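Sarcosine oxidase (Pyrococcus horikoshii, PDB 1Y56) probably oxidises L-proline with its bound FAD, as the beta subunit of an L-proline dehydrogenase complex that also contains FMN and ATP. Local coordinates at residues 42-46 with 304-308; 57-63 with 358-364; 221-226 with 267-273. One frame throughout, in Å; residues are numbered along the deposited sequence.

Contacts 1 and 3 belong together. Both use the same mixed sheet, through its neighbouring strands 299-310 and 221-230, and they touch directly: Tyr-308 O lies 2.9 Å from Tyr-223 N. Contact 1 is buried between two flavins, and its chemistry is that of a cofactor site: backbone amides on phosphate, an indole on a carbonyl, an arginine on FMN. Contact 3 is only partly buried. It combines backbone pairing with proline-aromatic packing and an ion pair. Contact 2 stands apart, its centre about 25 Å from that of contact 1 and beyond the centre of the chain. There a helix start meets a C-terminal loop through apolar and aromatic side chains, with one hydrogen bond between side chains across it.

Contact 1 (42-46 with 304-308); sequences GSTFR and WAGYY. With FAD (flavin-adenine dinucleotide), chain I.
The indole of Trp-304 and the guanidinium of Arg-46 each meet a carbonyl oxygen at the edge. Arg-46 O lies in the indole plane and accepts from Trp-304 NE1 at 3.1 Å. This bond is nearly straight, 175° at the hydrogen. Ala-305 O lies at the guanidinium edge and accepts from Arg-46 NH2 at 2.9 Å. The two side chains run antiparallel to one another, with their planes 63° apart. Arg-46 is thus held at both its backbone carbonyl and its side-chain end by successive strand residues. A bend at chi2 (136°) carries the chain on past Ala-305 O, with Arg-46 CD 3.5 Å from that oxygen. NH2 has a second partner, a salt bridge to the FMN phosphate.

The third flat group is Tyr-308. Its ring edge faces the flavin, CE1 standing 3.7 Å from FAD C9, and the ring also stacks with His-225. Gly-306 lies between these groups, its C atom 3.4 Å from the flavin methyl C8M, and its CA packs at Arg-46 CD. One water joins the segments further along: it donates to Ser-43 OG and accepts from Tyr-307 N.

The short helix 43-46 turns its first amides to the FAD diphosphate. Ser-43 N donates to O1A at 3.2 Å, and Thr-44 N donates to O2A at 3.1 Å. Thr-44 OG1 accepts from FAD O4'. Phe-45 meets Arg-440 of the neighbouring PH1363 chain by a cation-pi contact. Backbone amides on the phosphates are characteristic of FAD-dependent oxidoreductases with a Rossmann-type cofactor domain; here the same turn, with its strand, also borders the FMN site.

Contact 2 (57-63 with 358-364); sequences DEANVRV and KLPVEWY
Trp-363 and Asp-57 set their flat groups almost parallel, indole and carboxylate planes 15° apart, with Asp-57 OD1 3.5 Å from Trp-363 NE1. Asp-57 CG sits between its backbone N and carbonyl carbon (chi1 54°), which turns the carboxylate back toward the helix start. There it is the N-cap: OD1 accepts from Asn-60 N at 3.2 Å. The amide of Asn-60 stands at about a right angle to the indole. Its ND2 donates to the syn lone pair of Asp-57 OD2 and also bonds Asn-315. Its other end, OD1, accepts from Tyr-364 OH at 2.6 Å. The hydroxyl comes from above the amide carbonyl plane, and OD1 lies at the tyrosine ring edge, the two planes 47° apart.

The contact joins the N-terminal end of helix 58-78 to the loop after helix 337-354. That loop makes an inverse gamma turn centred on Pro-360, followed by the 3-10 segment 361-363. Ala-59 fits where they meet. Its CB lies off-centre above the five-membered ring of Trp-363, a CH-pi contact of 4.0 Å to the centroid, and is 3.7 Å from Pro-360 CG.

One face of the Arg-62 guanidinium rests on Pro-360 CD, while its NH1 makes a salt bridge, with weak hydrogen-bond geometry, to Glu-58 OE2. Val-63 CG2 touches the edge of the Tyr-364 ring, 4.0 Å from CE1, and meets Leu-359 CG at 4.2 Å.

Contact 3 (221-226 with 267-273); sequences EPYKHQ and EIGPTYD
A single antiparallel beta bridge, the hydrogen-bonded pair Lys-224 and Ile-268, lays the loop 267-273 along strand 221-230 of the mixed sheet that borders the flavins. Lys-224 N donates to Ile-268 O at 3.2 Å, and Ile-268 N donates back to Lys-224 O. Further along, Thr-271 N donates to Pro-222 O at 2.8 Å. The same oxygen receives a CA-H contact from Pro-270.

Two prolines then meet two tyrosines. Pro-222 CG stands over the centre of the Tyr-272 ring, 3.6 Å from its centroid and 10° off the ring normal, a CH-pi contact. The hydroxyl of Tyr-272 bonds Ala-203 O. Pro-270 runs alongside Tyr-223 in the same direction. Pro-270 CA is over the tyrosine face, and Pro-270 CD is 3.5 Å from Tyr-223 CE1. Glu-267 crosses the same ring, with CG 3.5 Å from Tyr-223 CD1. Replacing Tyr-223 by an alanine is likely to leave Pro-270 and the aliphatic part of Glu-267 without the ring they pack on, opening a gap there.

Lys-224 runs out on the side of Thr-271 and Ile-268. Its CG is anti to the backbone N (chi1 -165°), and a bend at chi3 (87°) takes NZ to Asp-273 OD2 at 2.8 Å. This is a salt bridge, and NZ approaches OD2 from above the carboxylate plane. Asp-273 is itself positioned by an ST turn, its N donating to Thr-271 OG1 at 2.8 Å. NZ also bonds the carbonyls of Leu-274 and Thr-275. Three oxygens around one ammonium, one of them on a carboxylate, would probably favour a charged lysine and tie the loop to the strand well beyond the bridge.

Contact 1 (42-46 with 304-308)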
loop_
_atom_site.group_PDB
_atom_site.type_symbol
_atom_site.label_atom_id
_atom_site.label_comp_id
_atom_site.label_asym_id
_atom_site.label_seq_id
_atom_site.Cartn_x
_atom_site.Cartn_y
_atom_site.Cartn_z
ATOM N N GLY B 42 -14.422 -27.437 24.579
ATOM C CA GLY B 42 -15.060 -28.504 23.828
ATOM C C GLY B 42 -16.483 -28.687 24.316
ATOM O O GLY B 42 -17.053 -27.782 24.943
ATOM N N SER B 43 -17.060 -29.851 24.025
ATOM C CA SER B 43 -18.490 -30.088 24.246
ATOM C C SER B 43 -18.910 -29.905 25.709
ATOM O O SER B 43 -19.937 -29.292 25.997
ATOM C CB SER B 43 -18.903 -31.461 23.702
ATOM O OG SER B 43 -18.895 -31.450 22.281
ATOM N N THR B 44 -18.086 -30.412 26.620
ATOM C CA THR B 44 -18.252 -30.191 28.043
ATOM C C THR B 44 -18.475 -28.708 28.379
ATOM O O THR B 44 -19.240 -28.364 29.276
ATOM C CB THR B 44 -17.023 -30.739 28.778
ATOM O OG1 THR B 44 -16.836 -32.109 28.399
ATOM C CG2 THR B 44 -17.179 -30.646 30.298
ATOM N N PHE B 45 -17.819 -27.829 27.642
ATOM C CA PHE B 45 -17.982 -26.410 27.862
ATOM C C PHE B 45 -19.302 -25.878 27.312
ATOM O O PHE B 45 -19.761 -24.813 27.711
ATOM C CB PHE B 45 -16.811 -25.661 27.236
ATOM C CG PHE B 45 -16.615 -24.293 27.784
ATOM C CD1 PHE B 45 -16.032 -24.111 29.036
ATOM C CD2 PHE B 45 -17.016 -23.176 27.052
ATOM C CE1 PHE B 45 -15.846 -22.819 29.559
ATOM C CE2 PHE B 45 -16.838 -21.885 27.553
ATOM C CZ PHE B 45 -16.249 -21.699 28.810
ATOM N N ARG B 46 -19.903 -26.623 26.390
ATOM C CA ARG B 46 -21.108 -26.176 25.686
ATOM C C ARG B 46 -22.334 -26.976 26.122
ATOM O O ARG B 46 -23.459 -26.747 25.665
ATOM C CB ARG B 46 -20.882 -26.283 24.179
ATOM C CG ARG B 46 -20.005 -25.186 23.655
ATOM C CD ARG B 46 -18.965 -25.685 22.668
ATOM N NE ARG B 46 -17.936 -24.665 22.419
ATOM C CZ ARG B 46 -18.118 -23.534 21.722
ATOM N NH1 ARG B 46 -17.111 -22.686 21.570
ATOM N NH2 ARG B 46 -19.293 -23.239 21.176
ATOM N N TRP B 304 -26.192 -20.615 21.629
ATOM C CA TRP B 304 -24.904 -21.173 21.211
ATOM C C TRP B 304 -25.008 -22.583 20.610
ATOM O O TRP B 304 -26.103 -23.142 20.517
ATOM C CB TRP B 304 -23.884 -21.133 22.354
ATOM C CG TRP B 304 -24.177 -22.080 23.450
ATOM C CD1 TRP B 304 -23.629 -23.310 23.633
ATOM C CD2 TRP B 304 -25.086 -21.880 24.522
ATOM N NE1 TRP B 304 -24.150 -23.897 24.753
ATOM C CE2 TRP B 304 -25.048 -23.036 25.321
ATOM C CE3 TRP B 304 -25.937 -20.830 24.889
ATOM C CZ2 TRP B 304 -25.821 -23.175 26.470
ATOM C CZ3 TRP B 304 -26.711 -20.971 26.019
ATOM C CH2 TRP B 304 -26.644 -22.134 26.800
ATOM N N ALA B 305 -23.865 -23.136 20.201
ATOM C CA ALA B 305 -23.811 -24.456 19.588
ATOM C C ALA B 305 -22.668 -25.317 20.135
ATOM O O ALA B 305 -21.710 -24.808 20.729
ATOM C CB ALA B 305 -23.691 -24.328 18.073
ATOM N N GLY B 306 -22.776 -26.625 19.914
ATOM C CA GLY B 306 -21.747 -27.574 20.312
ATOM C C GLY B 306 -21.924 -28.882 19.568
ATOM O O GLY B 306 -22.934 -29.096 18.874
ATOM N N TYR B 307 -20.946 -29.766 19.722
ATOM C CA TYR B 307 -20.957 -31.040 19.024
ATOM C C TYR B 307 -21.694 -32.128 19.797
ATOM O O TYR B 307 -21.506 -32.281 21.003
ATOM C CB TYR B 307 -19.526 -31.517 18.773
ATOM C CG TYR B 307 -18.624 -30.513 18.109
ATOM C CD1 TYR B 307 -19.103 -29.648 17.123
ATOM C CD2 TYR B 307 -17.277 -30.450 18.438
ATOM C CE1 TYR B 307 -18.261 -28.729 16.507
ATOM C CE2 TYR B 307 -16.431 -29.546 17.831
ATOM C CZ TYR B 307 -16.926 -28.687 16.869
ATOM O OH TYR B 307 -16.074 -27.788 16.265
ATOM N N TYR B 308 -22.547 -32.873 19.109
ATOM C CA TYR B 308 -22.833 -34.220 19.546
ATOM C C TYR B 308 -21.837 -35.034 18.734
ATOM O O TYR B 308 -21.670 -34.790 17.537
ATOM C CB TYR B 308 -24.246 -34.631 19.156
ATOM C CG TYR B 308 -25.378 -34.259 20.100
ATOM C CD1 TYR B 308 -25.249 -33.233 21.060
ATOM C CD2 TYR B 308 -26.616 -34.918 19.997
ATOM C CE1 TYR B 308 -26.330 -32.893 21.905
ATOM C CE2 TYR B 308 -27.691 -34.592 20.815
ATOM C CZ TYR B 308 -27.552 -33.585 21.770
ATOM O OH TYR B 308 -28.643 -33.294 22.568
HETATM P PA FAD I . -15.178 -33.139 24.991
HETATM O O1A FAD I . -15.317 -32.531 23.628
HETATM O O2A FAD I . -15.747 -32.393 26.170
HETATM O O5B FAD I . -13.632 -33.492 25.234
HETATM C C5B FAD I . -12.783 -33.857 24.159
HETATM C C4B FAD I . -11.530 -33.013 24.292
HETATM O O4B FAD I . -10.504 -33.566 23.476
HETATM C C3B FAD I . -11.731 -31.570 23.835
HETATM O O3B FAD I . -11.576 -30.680 24.953
HETATM C C2B FAD I . -10.660 -31.353 22.779
HETATM O O2B FAD I . -9.912 -30.159 22.944
HETATM C C1B FAD I . -9.705 -32.492 23.009
HETATM N N9A FAD I . -8.951 -32.832 21.783
HETATM C C8A FAD I . -9.428 -33.006 20.536
HETATM N N7A FAD I . -8.384 -33.280 19.718
HETATM C C5A FAD I . -7.262 -33.274 20.464
HETATM C C6A FAD I . -5.917 -33.496 20.192
HETATM N N6A FAD I . -5.508 -33.793 18.933
HETATM N N1A FAD I . -5.019 -33.415 21.194
HETATM C C2A FAD I . -5.401 -33.125 22.456
HETATM N N3A FAD I . -6.692 -32.907 22.752
HETATM C C4A FAD I . -7.630 -32.986 21.770
HETATM N N1 FAD I . -24.474 -34.563 27.856
HETATM C C2 FAD I . -25.153 -34.916 28.963
HETATM O O2 FAD I . -24.825 -35.960 29.557
HETATM N N3 FAD I . -26.173 -34.183 29.452
HETATM C C4 FAD I . -26.577 -33.040 28.867
HETATM O O4 FAD I . -27.522 -32.366 29.342
HETATM C C4X FAD I . -25.937 -32.611 27.710
HETATM N N5 FAD I . -26.286 -31.474 27.057
HETATM C C5X FAD I . -25.622 -31.089 25.935
HETATM C C6 FAD I . -26.012 -29.908 25.292
HETATM C C7 FAD I . -25.347 -29.477 24.140
HETATM C C7M FAD I . -25.782 -28.199 23.456
HETATM C C8 FAD I . -24.287 -30.243 23.634
HETATM C C8M FAD I . -23.549 -29.839 22.418
HETATM C C9 FAD I . -23.898 -31.421 24.271
HETATM C C9A FAD I . -24.551 -31.854 25.425
HETATM N N10 FAD I . -24.152 -32.997 26.022
HETATM C C10 FAD I . -24.815 -33.444 27.191
HETATM C "C1'" FAD I . -23.060 -33.779 25.452
HETATM C "C2'" FAD I . -21.821 -33.666 26.299
HETATM O "O2'" FAD I . -21.342 -32.333 26.175
HETATM C "C3'" FAD I . -20.779 -34.607 25.741
HETATM O "O3'" FAD I . -21.319 -35.934 25.678
HETATM C "C4'" FAD I . -19.547 -34.592 26.626
HETATM O "O4'" FAD I . -19.003 -33.265 26.743
HETATM C "C5'" FAD I . -18.480 -35.517 26.071
HETATM O "O5'" FAD I . -17.316 -35.247 26.840
HETATM P P FAD I . -15.900 -35.618 26.228
HETATM O O1P FAD I . -16.019 -37.000 25.642
HETATM O O2P FAD I . -14.879 -35.297 27.283
HETATM O O3P FAD I . -15.838 -34.602 24.978
HETATM O O HOH W 1 -18.438 -28.808 21.106
#

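Contact 2 (57-63 with 358-364)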
loop_
_atom_site.group_PDB
_atom_site.type_symbol
_atom_site.label_atom_id
_atom_site.label_comp_id
_atom_site.label_asym_id
_atom_site.label_seq_id
_atom_site.Cartn_x
_atom_site.Cartn_y
_atom_site.Cartn_z
ATOM N N ASP B 57 -32.682 -49.651 27.884
ATOM C CA ASP B 57 -32.011 -50.923 27.756
ATOM C C ASP B 57 -31.192 -51.136 29.008
ATOM O O ASP B 57 -30.825 -50.188 29.700
ATOM C CB ASP B 57 -31.110 -50.917 26.535
ATOM C CG ASP B 57 -30.148 -49.755 26.543
ATOM O OD1 ASP B 57 -28.981 -49.981 26.969
ATOM O OD2 ASP B 57 -30.569 -48.625 26.159
ATOM N N GLU B 58 -30.910 -52.391 29.294
ATOM C CA GLU B 58 -30.330 -52.761 30.561
ATOM C C GLU B 58 -28.996 -52.076 30.816
ATOM O O GLU B 58 -28.829 -51.441 31.843
ATOM C CB GLU B 58 -30.214 -54.274 30.634
ATOM C CG GLU B 58 -29.203 -54.777 31.616
ATOM C CD GLU B 58 -29.270 -56.266 31.757
ATOM O OE1 GLU B 58 -30.033 -56.887 30.978
ATOM O OE2 GLU B 58 -28.587 -56.810 32.656
ATOM N N ALA B 59 -28.062 -52.183 29.876
ATOM C CA ALA B 59 -26.706 -51.698 30.096
ATOM C C ALA B 59 -26.686 -50.223 30.486
ATOM O O ALA B 59 -26.109 -49.857 31.513
ATOM C CB ALA B 59 -25.826 -51.951 28.865
ATOM N N ASN B 60 -27.335 -49.390 29.676
ATOM C CA ASN B 60 -27.364 -47.946 29.918
ATOM C C ASN B 60 -27.993 -47.598 31.263
ATOM O O ASN B 60 -27.558 -46.667 31.942
ATOM C CB ASN B 60 -28.114 -47.216 28.797
ATOM C CG ASN B 60 -27.311 -47.109 27.511
ATOM O OD1 ASN B 60 -26.135 -46.752 27.513
ATOM N ND2 ASN B 60 -27.960 -47.404 26.399
ATOM N N VAL B 61 -29.021 -48.349 31.635
ATOM C CA VAL B 61 -29.726 -48.116 32.881
ATOM C C VAL B 61 -28.841 -48.479 34.069
ATOM O O VAL B 61 -28.807 -47.741 35.067
ATOM C CB VAL B 61 -31.065 -48.868 32.917
ATOM C CG1 VAL B 61 -31.595 -48.994 34.339
ATOM C CG2 VAL B 61 -32.082 -48.175 32.009
ATOM N N ARG B 62 -28.111 -49.590 33.957
ATOM C CA ARG B 62 -27.191 -50.006 35.020
ATOM C C ARG B 62 -26.030 -49.024 35.138
ATOM O O ARG B 62 -25.686 -48.593 36.239
ATOM C CB ARG B 62 -26.663 -51.432 34.809
ATOM C CG ARG B 62 -27.680 -52.449 34.310
ATOM C CD ARG B 62 -27.653 -53.733 35.117
ATOM N NE ARG B 62 -26.309 -54.116 35.538
ATOM C CZ ARG B 62 -25.594 -55.091 34.984
ATOM N NH1 ARG B 62 -26.087 -55.797 33.972
ATOM N NH2 ARG B 62 -24.374 -55.354 35.438
ATOM N N VAL B 63 -25.441 -48.665 34.001
ATOM C CA VAL B 63 -24.359 -47.694 33.964
ATOM C C VAL B 63 -24.771 -46.340 34.580
ATOM O O VAL B 63 -24.037 -45.766 35.383
ATOM C CB VAL B 63 -23.834 -47.513 32.527
ATOM C CG1 VAL B 63 -22.832 -46.375 32.442
ATOM C CG2 VAL B 63 -23.210 -48.800 32.032
ATOM N N LYS B 358 -17.015 -54.455 36.320
ATOM C CA LYS B 358 -18.256 -54.774 37.026
ATOM C C LYS B 358 -19.475 -54.558 36.097
ATOM O O LYS B 358 -20.208 -55.511 35.807
ATOM C CB LYS B 358 -18.340 -53.941 38.320
ATOM C CG LYS B 358 -18.953 -54.654 39.530
ATOM C CD LYS B 358 -20.438 -54.283 39.731
ATOM C CE LYS B 358 -20.938 -54.584 41.165
ATOM N NZ LYS B 358 -20.089 -53.923 42.221
ATOM N N LEU B 359 -19.641 -53.320 35.602
ATOM C CA LEU B 359 -20.714 -52.944 34.662
ATOM C C LEU B 359 -20.604 -53.640 33.288
ATOM O O LEU B 359 -19.540 -54.147 32.928
ATOM C CB LEU B 359 -20.730 -51.423 34.452
ATOM C CG LEU B 359 -21.247 -50.304 35.383
ATOM C CD1 LEU B 359 -22.709 -50.498 35.865
ATOM C CD2 LEU B 359 -20.290 -50.054 36.547
ATOM N N PRO B 360 -21.709 -53.657 32.513
ATOM C CA PRO B 360 -21.776 -54.262 31.180
ATOM C C PRO B 360 -21.145 -53.409 30.062
ATOM O O PRO B 360 -21.845 -52.966 29.146
ATOM C CB PRO B 360 -23.282 -54.395 30.949
ATOM C CG PRO B 360 -23.850 -53.263 31.669
ATOM C CD PRO B 360 -23.015 -53.091 32.902
ATOM N N VAL B 361 -19.829 -53.210 30.132
ATOM C CA VAL B 361 -19.096 -52.379 29.173
ATOM C C VAL B 361 -19.186 -52.901 27.741
ATOM O O VAL B 361 -19.049 -52.124 26.796
ATOM C CB VAL B 361 -17.603 -52.174 29.608
ATOM C CG1 VAL B 361 -16.786 -53.430 29.405
ATOM C CG2 VAL B 361 -16.960 -51.008 28.880
ATOM N N GLU B 362 -19.447 -54.196 27.574
ATOM C CA GLU B 362 -19.462 -54.800 26.232
ATOM C C GLU B 362 -20.596 -54.305 25.315
ATOM O O GLU B 362 -20.511 -54.442 24.097
ATOM C CB GLU B 362 -19.371 -56.341 26.278
ATOM C CG GLU B 362 -20.503 -57.063 27.018
ATOM C CD GLU B 362 -20.419 -56.931 28.550
ATOM O OE1 GLU B 362 -21.471 -57.134 29.207
ATOM O OE2 GLU B 362 -19.319 -56.623 29.094
ATOM N N TRP B 363 -21.625 -53.698 25.896
ATOM C CA TRP B 363 -22.687 -53.040 25.114
ATOM C C TRP B 363 -22.105 -51.971 24.192
ATOM O O TRP B 363 -22.608 -51.749 23.089
ATOM C CB TRP B 363 -23.715 -52.413 26.056
ATOM C CG TRP B 363 -24.938 -51.856 25.390
ATOM C CD1 TRP B 363 -25.233 -50.534 25.192
ATOM C CD2 TRP B 363 -26.053 -52.595 24.861
ATOM N NE1 TRP B 363 -26.457 -50.404 24.569
ATOM C CE2 TRP B 363 -26.979 -51.651 24.353
ATOM C CE3 TRP B 363 -26.359 -53.958 24.762
ATOM C CZ2 TRP B 363 -28.183 -52.032 23.749
ATOM C CZ3 TRP B 363 -27.558 -54.333 24.164
ATOM C CH2 TRP B 363 -28.450 -53.374 23.662
ATOM N N TYR B 364 -21.030 -51.330 24.661
ATOM C CA TYR B 364 -20.363 -50.225 23.966
ATOM C C TYR B 364 -19.158 -50.708 23.163
ATOM O O TYR B 364 -18.202 -49.958 22.949
ATOM C CB TYR B 364 -19.944 -49.133 24.969
ATOM C CG TYR B 364 -21.034 -48.787 25.963
ATOM C CD1 TYR B 364 -20.944 -49.175 27.303
ATOM C CD2 TYR B 364 -22.178 -48.103 25.554
ATOM C CE1 TYR B 364 -21.961 -48.866 28.211
ATOM C CE2 TYR B 364 -23.200 -47.795 26.452
ATOM C CZ TYR B 364 -23.087 -48.175 27.772
ATOM O OH TYR B 364 -24.113 -47.862 28.636
#

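Contact 3 (221-226 with 267-273)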
loop_
_atom_site.group_PDB
_atom_site.type_symbol
_atom_site.label_atom_id
_atom_site.label_comp_id
_atom_site.label_asym_id
_atom_site.label_seq_id
_atom_site.Cartn_x
_atom_site.Cartn_y
_atom_site.Cartn_z
ATOM N N GLU B 221 -19.363 -39.074 14.055
ATOM C CA GLU B 221 -19.440 -37.817 13.322
ATOM C C GLU B 221 -19.837 -36.650 14.218
ATOM O O GLU B 221 -20.763 -36.786 15.023
ATOM C CB GLU B 221 -20.457 -37.909 12.175
ATOM C CG GLU B 221 -20.195 -38.934 11.068
ATOM C CD GLU B 221 -18.787 -38.872 10.497
ATOM O OE1 GLU B 221 -18.293 -39.945 10.080
ATOM O OE2 GLU B 221 -18.169 -37.775 10.478
ATOM N N PRO B 222 -19.173 -35.480 14.060
ATOM C CA PRO B 222 -19.614 -34.297 14.807
ATOM C C PRO B 222 -20.869 -33.692 14.187
ATOM O O PRO B 222 -20.911 -33.448 12.974
ATOM C CB PRO B 222 -18.431 -33.338 14.673
ATOM C CG PRO B 222 -17.797 -33.700 13.392
ATOM C CD PRO B 222 -18.006 -35.184 13.204
ATOM N N TYR B 223 -21.889 -33.478 15.012
ATOM C CA TYR B 223 -23.115 -32.808 14.578
ATOM C C TYR B 223 -23.366 -31.567 15.377
ATOM O O TYR B 223 -23.084 -31.511 16.572
ATOM C CB TYR B 223 -24.329 -33.712 14.730
ATOM C CG TYR B 223 -24.442 -34.746 13.652
ATOM C CD1 TYR B 223 -25.291 -34.551 12.557
ATOM C CD2 TYR B 223 -23.692 -35.925 13.719
ATOM C CE1 TYR B 223 -25.394 -35.511 11.559
ATOM C CE2 TYR B 223 -23.786 -36.885 12.733
ATOM C CZ TYR B 223 -24.635 -36.676 11.657
ATOM O OH TYR B 223 -24.712 -37.640 10.684
ATOM N N LYS B 224 -23.931 -30.578 14.712
ATOM C CA LYS B 224 -24.218 -29.331 15.359
ATOM C C LYS B 224 -25.546 -29.408 16.074
ATOM O O LYS B 224 -26.583 -29.513 15.437
ATOM C CB LYS B 224 -24.232 -28.199 14.343
ATOM C CG LYS B 224 -24.165 -26.832 14.992
ATOM C CD LYS B 224 -23.736 -25.759 14.009
ATOM C CE LYS B 224 -24.909 -25.175 13.235
ATOM N NZ LYS B 224 -24.434 -23.986 12.481
ATOM N N HIS B 225 -25.494 -29.386 17.406
ATOM C CA HIS B 225 -26.681 -29.135 18.244
ATOM C C HIS B 225 -26.603 -27.744 18.873
ATOM O O HIS B 225 -25.524 -27.144 18.915
ATOM C CB HIS B 225 -26.896 -30.249 19.272
ATOM C CG HIS B 225 -27.538 -31.472 18.684
ATOM N ND1 HIS B 225 -26.848 -32.365 17.886
ATOM C CD2 HIS B 225 -28.816 -31.926 18.737
ATOM C CE1 HIS B 225 -27.668 -33.326 17.491
ATOM N NE2 HIS B 225 -28.866 -33.085 17.996
ATOM N N GLN B 226 -27.741 -27.214 19.303
ATOM C CA GLN B 226 -27.793 -25.835 19.787
ATOM C C GLN B 226 -28.534 -25.665 21.114
ATOM O O GLN B 226 -29.315 -26.528 21.528
ATOM C CB GLN B 226 -28.387 -24.907 18.723
ATOM C CG GLN B 226 -27.514 -24.736 17.473
ATOM C CD GLN B 226 -28.098 -23.740 16.487
ATOM O OE1 GLN B 226 -28.109 -22.535 16.743
ATOM N NE2 GLN B 226 -28.593 -24.235 15.357
ATOM N N GLU B 267 -30.939 -30.907 14.441
ATOM C CA GLU B 267 -29.567 -31.363 14.235
ATOM C C GLU B 267 -29.092 -30.877 12.881
ATOM O O GLU B 267 -29.852 -30.907 11.921
ATOM C CB GLU B 267 -29.561 -32.888 14.265
ATOM C CG GLU B 267 -28.217 -33.561 14.145
ATOM C CD GLU B 267 -28.298 -35.068 14.446
ATOM O OE1 GLU B 267 -28.675 -35.856 13.543
ATOM O OE2 GLU B 267 -27.979 -35.468 15.593
ATOM N N ILE B 268 -27.848 -30.421 12.787
ATOM C CA ILE B 268 -27.322 -29.970 11.490
ATOM C C ILE B 268 -26.145 -30.844 11.013
ATOM O O ILE B 268 -25.138 -30.958 11.728
ATOM C CB ILE B 268 -27.009 -28.444 11.477
ATOM C CG1 ILE B 268 -28.328 -27.644 11.448
ATOM C CG2 ILE B 268 -26.101 -28.080 10.299
ATOM C CD1 ILE B 268 -28.174 -26.134 11.394
ATOM N N GLY B 269 -26.307 -31.426 9.802
ATOM C CA GLY B 269 -25.532 -32.585 9.247
ATOM C C GLY B 269 -24.054 -32.602 9.571
ATOM O O GLY B 269 -23.524 -31.585 10.002
ATOM N N PRO B 270 -23.358 -33.730 9.344
ATOM C CA PRO B 270 -21.994 -33.839 9.912
ATOM C C PRO B 270 -21.117 -32.598 9.640
ATOM O O PRO B 270 -20.745 -32.358 8.494
ATOM C CB PRO B 270 -21.420 -35.084 9.225
ATOM C CG PRO B 270 -22.591 -35.870 8.841
ATOM C CD PRO B 270 -23.725 -34.914 8.555
ATOM N N THR B 271 -20.812 -31.815 10.677
ATOM C CA THR B 271 -20.030 -30.570 10.536
ATOM C C THR B 271 -19.179 -30.293 11.776
ATOM O O THR B 271 -19.488 -30.785 12.859
ATOM C CB THR B 271 -20.945 -29.346 10.301
ATOM O OG1 THR B 271 -20.154 -28.154 10.202
ATOM C CG2 THR B 271 -21.924 -29.170 11.458
ATOM N N TYR B 272 -18.112 -29.511 11.624
ATOM C CA TYR B 272 -17.370 -29.005 12.791
ATOM C C TYR B 272 -17.731 -27.554 13.086
ATOM O O TYR B 272 -17.256 -26.979 14.060
ATOM C CB TYR B 272 -15.850 -29.146 12.628
ATOM C CG TYR B 272 -15.291 -30.512 12.968
ATOM C CD1 TYR B 272 -14.868 -31.386 11.959
ATOM C CD2 TYR B 272 -15.178 -30.932 14.295
ATOM C CE1 TYR B 272 -14.356 -32.648 12.255
ATOM C CE2 TYR B 272 -14.658 -32.195 14.610
ATOM C CZ TYR B 272 -14.250 -33.050 13.584
ATOM O OH TYR B 272 -13.736 -34.300 13.884
ATOM N N ASP B 273 -18.573 -26.976 12.233
ATOM C CA ASP B 273 -19.062 -25.601 12.375
ATOM C C ASP B 273 -19.820 -25.414 13.693
ATOM O O ASP B 273 -20.688 -26.225 14.033
ATOM C CB ASP B 273 -19.977 -25.282 11.174
ATOM C CG ASP B 273 -20.777 -23.990 11.340
ATOM O OD1 ASP B 273 -20.178 -22.952 11.687
ATOM O OD2 ASP B 273 -22.007 -24.011 11.100
#